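Local coordinates for acyl-CoA dehydrogenase (Thermus thermophilus, PDB 2Z1Q), which probably catalyses the FAD-dependent oxidation of saturated acyl-CoA thioesters to their 2,3-dehydroacyl-CoA products, passing the electrons to an acceptor, at residues Arg131-Lys136 with Gly140-Ala145; His189-Phe194 with Pro212-Gly217; Tyr490-Ala495 with Ile512-Ala517. All coordinates share one frame; numbering follows the deposited sequence.

Contact 1. Residues Arg131-Lys136 with Gly140-Ala145; sequences RKYLPK and GEWIAA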
loop_
_atom_site.group_PDB
_atom_site.type_symbol
_atom_site.label_atom_id
_atom_site.label_comp_id
_atom_site.label_asym_id
_atom_site.label_seq_id
_atom_site.Cartn_x
_atom_site.Cartn_y
_atom_site.Cartn_z
ATOM N N ARG B 131 -41.513 1.686 -15.973
ATOM C CA ARG B 131 -41.722 2.358 -17.252
ATOM C C ARG B 131 -41.486 3.852 -17.141
ATOM O O ARG B 131 -41.114 4.507 -18.116
ATOM C CB ARG B 131 -43.141 2.111 -17.778
ATOM C CG ARG B 131 -43.393 2.667 -19.196
ATOM C CD ARG B 131 -42.529 1.971 -20.257
ATOM N NE ARG B 131 -41.698 2.897 -21.033
ATOM C CZ ARG B 131 -40.796 2.511 -21.938
ATOM N NH1 ARG B 131 -40.076 3.410 -22.602
ATOM N NH2 ARG B 131 -40.614 1.217 -22.177
ATOM N N LYS B 132 -41.679 4.393 -15.946
ATOM C CA LYS B 132 -41.502 5.821 -15.775
ATOM C C LYS B 132 -40.176 6.206 -15.144
ATOM O O LYS B 132 -39.989 7.356 -14.757
ATOM C CB LYS B 132 -42.649 6.385 -14.943
ATOM C CG LYS B 132 -42.563 6.058 -13.469
ATOM C CD LYS B 132 -42.286 7.311 -12.644
ATOM C CE LYS B 132 -43.401 8.342 -12.775
ATOM N NZ LYS B 132 -43.205 9.501 -11.847
ATOM N N TYR B 133 -39.257 5.253 -15.039
ATOM C CA TYR B 133 -37.954 5.532 -14.447
ATOM C C TYR B 133 -36.810 4.910 -15.226
ATOM O O TYR B 133 -35.873 5.605 -15.620
ATOM C CB TYR B 133 -37.912 5.039 -12.993
ATOM C CG TYR B 133 -38.627 5.935 -12.001
ATOM C CD1 TYR B 133 -39.467 5.399 -11.027
ATOM C CD2 TYR B 133 -38.469 7.320 -12.042
ATOM C CE1 TYR B 133 -40.139 6.214 -10.127
ATOM C CE2 TYR B 133 -39.137 8.149 -11.139
ATOM C CZ TYR B 133 -39.972 7.588 -10.189
ATOM O OH TYR B 133 -40.669 8.396 -9.321
ATOM N N LEU B 134 -36.895 3.603 -15.457
ATOM C CA LEU B 134 -35.857 2.869 -16.174
ATOM C C LEU B 134 -35.477 3.460 -17.529
ATOM O O LEU B 134 -34.296 3.523 -17.880
ATOM C CB LEU B 134 -36.286 1.410 -16.340
ATOM C CG LEU B 134 -35.260 0.331 -15.983
ATOM C CD1 LEU B 134 -34.649 0.610 -14.612
ATOM C CD2 LEU B 134 -35.949 -1.028 -16.001
ATOM N N PRO B 135 -36.466 3.903 -18.316
ATOM C CA PRO B 135 -36.109 4.473 -19.620
ATOM C C PRO B 135 -35.144 5.658 -19.501
ATOM O O PRO B 135 -34.173 5.754 -20.247
ATOM C CB PRO B 135 -37.473 4.851 -20.214
ATOM C CG PRO B 135 -38.385 3.788 -19.624
ATOM C CD PRO B 135 -37.924 3.744 -18.180
ATOM N N LYS B 136 -35.394 6.559 -18.557
ATOM C CA LYS B 136 -34.515 7.713 -18.386
ATOM C C LYS B 136 -33.129 7.300 -17.881
ATOM O O LYS B 136 -32.109 7.838 -18.317
ATOM C CB LYS B 136 -35.134 8.706 -17.409
ATOM C CG LYS B 136 -36.486 9.250 -17.829
ATOM C CD LYS B 136 -36.912 10.329 -16.839
ATOM C CE LYS B 136 -38.262 10.945 -17.174
ATOM N NZ LYS B 136 -39.403 9.997 -17.025
ATOM N N GLY B 140 -29.616 7.898 -19.843
ATOM C CA GLY B 140 -28.671 8.820 -19.241
ATOM C C GLY B 140 -29.328 10.169 -18.970
ATOM O O GLY B 140 -28.701 11.078 -18.426
ATOM N N GLU B 141 -30.593 10.307 -19.360
ATOM C CA GLU B 141 -31.307 11.552 -19.137
ATOM C C GLU B 141 -31.389 11.752 -17.629
ATOM O O GLU B 141 -31.292 12.871 -17.123
ATOM C CB GLU B 141 -32.701 11.474 -19.763
ATOM C CG GLU B 141 -33.652 12.556 -19.271
ATOM C CD GLU B 141 -34.867 12.715 -20.164
ATOM O OE1 GLU B 141 -35.508 11.692 -20.499
ATOM O OE2 GLU B 141 -35.184 13.868 -20.523
ATOM N N TRP B 142 -31.541 10.646 -16.913
ATOM C CA TRP B 142 -31.621 10.678 -15.465
ATOM C C TRP B 142 -30.512 9.848 -14.817
ATOM O O TRP B 142 -30.280 8.694 -15.200
ATOM C CB TRP B 142 -32.993 10.190 -15.040
ATOM C CG TRP B 142 -33.995 11.290 -14.961
ATOM C CD1 TRP B 142 -33.998 12.455 -15.674
ATOM C CD2 TRP B 142 -35.126 11.347 -14.096
ATOM N NE1 TRP B 142 -35.065 13.239 -15.302
ATOM C CE2 TRP B 142 -35.774 12.581 -14.333
ATOM C CE3 TRP B 142 -35.657 10.474 -13.135
ATOM C CZ2 TRP B 142 -36.925 12.962 -13.643
ATOM C CZ3 TRP B 142 -36.794 10.851 -12.449
ATOM C CH2 TRP B 142 -37.418 12.085 -12.705
ATOM N N ILE B 143 -29.810 10.444 -13.854
ATOM C CA ILE B 143 -28.728 9.769 -13.148
ATOM C C ILE B 143 -29.261 9.228 -11.831
ATOM O O ILE B 143 -29.984 9.923 -11.119
ATOM C CB ILE B 143 -27.556 10.739 -12.876
ATOM C CG1 ILE B 143 -27.036 11.289 -14.206
ATOM C CG2 ILE B 143 -26.419 10.021 -12.149
ATOM C CD1 ILE B 143 -25.981 12.348 -14.060
ATOM N N ALA B 144 -28.909 7.995 -11.491
ATOM C CA ALA B 144 -29.418 7.418 -10.257
ATOM C C ALA B 144 -28.374 7.354 -9.131
ATOM O O ALA B 144 -27.173 7.339 -9.385
ATOM C CB ALA B 144 -30.003 6.024 -10.542
ATOM N N ALA B 145 -28.861 7.344 -7.890
ATOM C CA ALA B 145 -28.008 7.271 -6.707
ATOM C C ALA B 145 -28.591 6.229 -5.757
ATOM O O ALA B 145 -29.798 5.960 -5.770
ATOM C CB ALA B 145 -27.928 8.628 -6.016
#

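Contact 2. Residues His189-Phe194 with Pro212-Gly217; sequences HLFTVF and PGLSFG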
loop_
_atom_site.group_PDB
_atom_site.type_symbol
_atom_site.label_atom_id
_atom_site.label_comp_id
_atom_site.label_asym_id
_atom_site.label_seq_id
_atom_site.Cartn_x
_atom_site.Cartn_y
_atom_site.Cartn_z
ATOM N N HIS B 189 -30.753 12.429 -10.216
ATOM C CA HIS B 189 -32.170 12.784 -10.322
ATOM C C HIS B 189 -33.025 11.815 -9.522
ATOM O O HIS B 189 -34.045 12.199 -8.945
ATOM C CB HIS B 189 -32.617 12.735 -11.784
ATOM C CG HIS B 189 -31.772 13.565 -12.696
ATOM N ND1 HIS B 189 -31.964 14.920 -12.850
ATOM C CD2 HIS B 189 -30.680 13.248 -13.436
ATOM C CE1 HIS B 189 -31.026 15.404 -13.642
ATOM N NE2 HIS B 189 -30.233 14.412 -14.011
ATOM N N LEU B 190 -32.622 10.548 -9.503
ATOM C CA LEU B 190 -33.375 9.535 -8.776
ATOM C C LEU B 190 -32.557 8.969 -7.617
ATOM O O LEU B 190 -31.366 8.703 -7.754
ATOM C CB LEU B 190 -33.793 8.407 -9.721
ATOM C CG LEU B 190 -34.644 7.285 -9.116
ATOM C CD1 LEU B 190 -35.966 7.847 -8.619
ATOM C CD2 LEU B 190 -34.890 6.215 -10.166
ATOM N N PHE B 191 -33.207 8.771 -6.476
ATOM C CA PHE B 191 -32.535 8.248 -5.287
ATOM C C PHE B 191 -33.241 7.031 -4.686
ATOM O O PHE B 191 -34.428 7.095 -4.362
ATOM C CB PHE B 191 -32.451 9.337 -4.196
ATOM C CG PHE B 191 -31.421 10.400 -4.457
ATOM C CD1 PHE B 191 -30.135 10.270 -3.943
ATOM C CD2 PHE B 191 -31.738 11.543 -5.192
ATOM C CE1 PHE B 191 -29.178 11.262 -4.155
ATOM C CE2 PHE B 191 -30.780 12.546 -5.403
ATOM C CZ PHE B 191 -29.502 12.400 -4.884
ATOM N N THR B 192 -32.516 5.927 -4.522
ATOM C CA THR B 192 -33.104 4.743 -3.884
ATOM C C THR B 192 -32.644 4.827 -2.418
ATOM O O THR B 192 -31.465 4.632 -2.118
ATOM C CB THR B 192 -32.616 3.418 -4.557
ATOM O OG1 THR B 192 -33.125 3.346 -5.890
ATOM C CG2 THR B 192 -33.114 2.205 -3.785
ATOM N N VAL B 193 -33.566 5.143 -1.512
ATOM C CA VAL B 193 -33.218 5.293 -0.100
ATOM C C VAL B 193 -33.763 4.196 0.794
ATOM O O VAL B 193 -34.917 3.792 0.653
ATOM C CB VAL B 193 -33.734 6.632 0.431
ATOM C CG1 VAL B 193 -33.225 6.883 1.860
ATOM C CG2 VAL B 193 -33.320 7.730 -0.515
ATOM N N PHE B 194 -32.948 3.727 1.735
ATOM C CA PHE B 194 -33.409 2.688 2.642
ATOM C C PHE B 194 -33.787 3.266 4.004
ATOM O O PHE B 194 -33.054 4.080 4.576
ATOM C CB PHE B 194 -32.339 1.593 2.806
ATOM C CG PHE B 194 -32.084 0.809 1.547
ATOM C CD1 PHE B 194 -31.464 1.407 0.453
ATOM C CD2 PHE B 194 -32.491 -0.514 1.446
ATOM C CE1 PHE B 194 -31.252 0.694 -0.721
ATOM C CE2 PHE B 194 -32.279 -1.240 0.266
ATOM C CZ PHE B 194 -31.658 -0.632 -0.815
ATOM N N PRO B 212 -39.250 18.103 -1.699
ATOM C CA PRO B 212 -39.031 19.006 -0.563
ATOM C C PRO B 212 -38.566 18.264 0.689
ATOM O O PRO B 212 -39.063 17.181 0.991
ATOM C CB PRO B 212 -40.409 19.649 -0.363
ATOM C CG PRO B 212 -40.998 19.632 -1.742
ATOM C CD PRO B 212 -40.607 18.264 -2.247
ATOM N N GLY B 213 -37.624 18.855 1.419
ATOM C CA GLY B 213 -37.125 18.218 2.629
ATOM C C GLY B 213 -35.849 17.428 2.409
ATOM O O GLY B 213 -35.185 17.022 3.363
ATOM N N LEU B 214 -35.510 17.199 1.147
ATOM C CA LEU B 214 -34.298 16.466 0.805
ATOM C C LEU B 214 -33.206 17.462 0.447
ATOM O O LEU B 214 -33.372 18.261 -0.463
ATOM C CB LEU B 214 -34.545 15.555 -0.393
ATOM C CG LEU B 214 -33.354 14.676 -0.762
ATOM C CD1 LEU B 214 -33.345 13.419 0.091
ATOM C CD2 LEU B 214 -33.446 14.313 -2.226
ATOM N N SER B 215 -32.090 17.400 1.164
ATOM C CA SER B 215 -30.974 18.314 0.916
ATOM C C SER B 215 -29.653 17.546 0.864
ATOM O O SER B 215 -29.605 16.371 1.198
ATOM C CB SER B 215 -30.910 19.377 2.016
ATOM O OG SER B 215 -30.770 18.764 3.286
ATOM N N PHE B 216 -28.577 18.213 0.469
ATOM C CA PHE B 216 -27.287 17.538 0.364
ATOM C C PHE B 216 -26.144 18.316 1.003
ATOM O O PHE B 216 -26.086 19.538 0.891
ATOM C CB PHE B 216 -26.959 17.294 -1.108
ATOM C CG PHE B 216 -28.157 16.939 -1.945
ATOM C CD1 PHE B 216 -28.951 17.931 -2.508
ATOM C CD2 PHE B 216 -28.500 15.608 -2.155
ATOM C CE1 PHE B 216 -30.070 17.605 -3.271
ATOM C CE2 PHE B 216 -29.614 15.273 -2.913
ATOM C CZ PHE B 216 -30.402 16.272 -3.474
ATOM N N GLY B 217 -25.232 17.618 1.671
ATOM C CA GLY B 217 -24.105 18.307 2.273
ATOM C C GLY B 217 -23.095 18.616 1.174
ATOM O O GLY B 217 -23.264 18.144 0.049
#

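Contact 3. Residues Tyr490-Ala495 with Ile512-Ala517; sequences YAAESA and IYLAQA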
loop_
_atom_site.group_PDB
_atom_site.type_symbol
_atom_site.label_atom_id
_atom_site.label_comp_id
_atom_site.label_asym_id
_atom_site.label_seq_id
_atom_site.Cartn_x
_atom_site.Cartn_y
_atom_site.Cartn_z
ATOM N N TYR B 490 -8.909 -20.786 -6.539
ATOM C CA TYR B 490 -9.732 -20.384 -7.673
ATOM C C TYR B 490 -8.913 -19.601 -8.692
ATOM O O TYR B 490 -8.962 -19.883 -9.883
ATOM C CB TYR B 490 -10.914 -19.548 -7.180
ATOM C CG TYR B 490 -11.931 -19.222 -8.243
ATOM C CD1 TYR B 490 -12.010 -17.941 -8.780
ATOM C CD2 TYR B 490 -12.825 -20.194 -8.711
ATOM C CE1 TYR B 490 -12.945 -17.624 -9.750
ATOM C CE2 TYR B 490 -13.769 -19.885 -9.689
ATOM C CZ TYR B 490 -13.819 -18.593 -10.202
ATOM O OH TYR B 490 -14.723 -18.252 -11.171
ATOM N N ALA B 491 -8.132 -18.638 -8.215
ATOM C CA ALA B 491 -7.300 -17.824 -9.099
ATOM C C ALA B 491 -6.246 -18.644 -9.840
ATOM O O ALA B 491 -6.105 -18.520 -11.054
ATOM C CB ALA B 491 -6.615 -16.714 -8.307
ATOM N N ALA B 492 -5.506 -19.472 -9.108
ATOM C CA ALA B 492 -4.454 -20.279 -9.731
ATOM C C ALA B 492 -5.032 -21.220 -10.764
ATOM O O ALA B 492 -4.546 -21.306 -11.885
ATOM C CB ALA B 492 -3.684 -21.076 -8.671
ATOM N N GLU B 493 -6.082 -21.920 -10.366
ATOM C CA GLU B 493 -6.736 -22.863 -11.252
ATOM C C GLU B 493 -7.239 -22.153 -12.496
ATOM O O GLU B 493 -6.951 -22.568 -13.617
ATOM C CB GLU B 493 -7.898 -23.543 -10.528
ATOM C CG GLU B 493 -8.749 -24.416 -11.435
ATOM C CD GLU B 493 -9.787 -25.211 -10.669
ATOM O OE1 GLU B 493 -9.511 -26.381 -10.332
ATOM O OE2 GLU B 493 -10.872 -24.662 -10.391
ATOM N N SER B 494 -7.983 -21.072 -12.294
ATOM C CA SER B 494 -8.515 -20.329 -13.416
ATOM C C SER B 494 -7.366 -19.808 -14.285
ATOM O O SER B 494 -7.511 -19.673 -15.499
ATOM C CB SER B 494 -9.408 -19.187 -12.915
ATOM O OG SER B 494 -8.645 -18.133 -12.359
ATOM N N ALA B 495 -6.213 -19.543 -13.677
ATOM C CA ALA B 495 -5.069 -19.053 -14.438
ATOM C C ALA B 495 -4.377 -20.186 -15.212
ATOM O O ALA B 495 -3.907 -19.982 -16.336
ATOM C CB ALA B 495 -4.073 -18.398 -13.518
ATOM N N ILE B 512 4.247 -18.596 -12.030
ATOM C CA ILE B 512 4.721 -17.593 -11.091
ATOM C C ILE B 512 3.704 -17.384 -9.970
ATOM O O ILE B 512 4.066 -17.264 -8.798
ATOM C CB ILE B 512 4.953 -16.270 -11.844
ATOM C CG1 ILE B 512 6.242 -16.376 -12.659
ATOM C CG2 ILE B 512 4.967 -15.090 -10.879
ATOM C CD1 ILE B 512 6.463 -15.198 -13.559
ATOM N N TYR B 513 2.429 -17.364 -10.339
ATOM C CA TYR B 513 1.345 -17.153 -9.389
ATOM C C TYR B 513 1.137 -18.386 -8.510
ATOM O O TYR B 513 0.995 -18.279 -7.282
ATOM C CB TYR B 513 0.056 -16.815 -10.153
ATOM C CG TYR B 513 -1.088 -16.458 -9.249
ATOM C CD1 TYR B 513 -1.278 -15.142 -8.834
ATOM C CD2 TYR B 513 -1.918 -17.444 -8.719
ATOM C CE1 TYR B 513 -2.250 -14.813 -7.914
ATOM C CE2 TYR B 513 -2.907 -17.123 -7.780
ATOM C CZ TYR B 513 -3.055 -15.796 -7.381
ATOM O OH TYR B 513 -3.943 -15.416 -6.406
ATOM N N LEU B 514 1.124 -19.550 -9.148
ATOM C CA LEU B 514 0.945 -20.826 -8.465
ATOM C C LEU B 514 1.977 -21.058 -7.349
ATOM O O LEU B 514 1.610 -21.331 -6.200
ATOM C CB LEU B 514 1.022 -21.963 -9.488
ATOM C CG LEU B 514 1.015 -23.383 -8.924
ATOM C CD1 LEU B 514 -0.221 -23.562 -8.069
ATOM C CD2 LEU B 514 1.042 -24.408 -10.051
ATOM N N ALA B 515 3.263 -20.951 -7.683
ATOM C CA ALA B 515 4.333 -21.158 -6.704
ATOM C C ALA B 515 4.124 -20.298 -5.460
ATOM O O ALA B 515 4.151 -20.797 -4.332
ATOM C CB ALA B 515 5.692 -20.839 -7.328
ATOM N N GLN B 516 3.919 -19.003 -5.669
ATOM C CA GLN B 516 3.711 -18.090 -4.556
ATOM C C GLN B 516 2.449 -18.401 -3.764
ATOM O O GLN B 516 2.440 -18.284 -2.542
ATOM C CB GLN B 516 3.681 -16.661 -5.081
ATOM C CG GLN B 516 5.031 -16.205 -5.583
ATOM C CD GLN B 516 4.988 -14.834 -6.211
ATOM O OE1 GLN B 516 4.377 -14.630 -7.262
ATOM N NE2 GLN B 516 5.636 -13.878 -5.566
ATOM N N ALA B 517 1.388 -18.805 -4.457
ATOM C CA ALA B 517 0.135 -19.144 -3.795
ATOM C C ALA B 517 0.328 -20.334 -2.857
ATOM O O ALA B 517 -0.281 -20.393 -1.781
ATOM C CB ALA B 517 -0.933 -19.470 -4.831
#

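Contact 1. Residues Arg131-Lys136 with Gly140-Ala145
The indole of Trp142 carries the aliphatic chain of Lys136 over one face: CD of Lys136 stands 3.4 Å from CD2 of Trp142, above the middle of the bicyclic ring, in a CH-pi contact. At the far end of the six-membered ring, CZ3 of Trp142 reaches the edge of the Tyr133 ring, 3.8 Å from CE2 of Tyr133, while Lys132 CD lies over a face of that phenol. The ring of His189 also stacks on Trp142. The Lys136 chain runs alongside the indole and bends only at its last torsion (chi4 67°); its NZ sits 5.1 Å from the six-ring centroid of Trp142, at most a weak cation-pi attraction. At the C-terminal end of helix 134-139, Lys136 O accepts Gly140 N at 2.9 Å and, from the opposite face of its carbonyl plane, Trp142 N at 3.2 Å; the latter stands well above that plane (66°), so only its N-H end is straight (170°). Replacing Trp142 by an alanine would probably strip the Lys136 methylenes of their flat support and open a gap beside the Tyr133 edge. Lys136 O, gripped by two backbone donors and Ser139 OG, probably helps hold the turn into strand 144-147; the lysine chain serves mainly through its hydrocarbon.

Contact 2. Residues His189-Phe194 with Pro212-Gly217
Aromatic contact comes first: the rings of Phe191 and Phe216 approach from opposite directions and come together obliquely, with CZ of Phe191 3.5 Å from CE2 of Phe216. The planes are near parallel (30°) but slid apart, their centroids separated by 5.7 Å, with little overlap. CE2 of Phe191 adds a second, looser touch on the same Phe216 carbon, at 3.9 Å. Both phenyl groups leave their strands with CG anti to the carbonyl carbon; in Phe191 (chi1 -75°) this carries the ring across to the 212-217 segment.

These strands belong to the beta domain in the middle of the acyl-CoA dehydrogenase fold. Strand 190-197 pairs parallel with 144-147 and 163-166 and antiparallel with 201-208, whereas strand 214-216 pairs antiparallel with 230-235. The two do not pair: their closest CA atoms, those of Phe191 and Leu214, are 10.4 Å apart, and side chains bridge the interval.

Aliphatic contact is lighter. CD2 of Leu214 comes to 4.4 Å from CD2 of Phe191; Val233 of strand 230-235 touches both residues, and Phe191 also rests on Ala145 and Cys147 of strand 144-147, a buried meeting point of several strands. A cationic contact comes from outside the pair: Arg209 forms a cation-pi contact with Phe216 and also touches Phe191. The side chain of Phe191 lies about 8 Å from the bound FAD and about 7 Å from the side chain of Tyr146, an FAD-binding residue.

Contact 3. Residues Tyr490-Ala495 with Ile512-Ala517
Helices 476-502 and 505-528 form an antiparallel hairpin in the C-terminal helical part of the protein, and this contact is one of the places where they pack. Their axes here run at 154° to each other and come within 9.5 Å, and the face of helix 476-502 that meets Tyr513 is made of alanines. Tyr513 does most of the bridging. A chi1 of -175°, placing CG opposite the backbone N, sends its ring across to two successive alanines: the methyl CB of Ala491 lies 3.5 Å from OH of Tyr513, and CB of Ala492 is 4.0 Å from CD2 of the same ring. The ring also comes close to the helix backbone, with CE2 of Tyr513 3.7 Å from Ala492 N. Leu514 adds a looser contact, its CD1 4.3 Å from CB of Ala492. On helix 476-502, Ser494 OG donates to Ala491 O at 2.9 Å, and that carbonyl also accepts Ala495 N from the same face of its plane. Leu357 of helix 348-372 touches Ala491 and Tyr513, extending the apolar packing to a third helix. The phenol oxygen of Tyr513 makes a weak hydrogen bond to Asp488 OD2, one turn before Ala491. The interface is mostly apolar, with the Tyr513 hydroxyl set against the Ala491 methyl; Ser494 bonds within its own helix, and Asp488 holds the tyrosine hydroxyl only weakly.

In the fold
Along the chain the three contacts come in series, each closing before the next opens. Contacts 1 and 2 are close neighbours, centres 15 Å apart, and meet in the same beta-sheet: strand 144-147, entered from contact 1, runs parallel to strand 190-197 of contact 2, with Ile143 O to His189 N at 2.8 Å and Ala145 N to Leu190 O at 2.9 Å as probable hydrogen bonds. The turn out of helix 134-139 is thereby tied to the middle (beta) domain. Contact 3 lies on the opposite side of the chain's centre, 42 and 45 Å from their centres, within the C-terminal helices; it does not touch the other two, the nearest atoms being about 28 and 27 Å away.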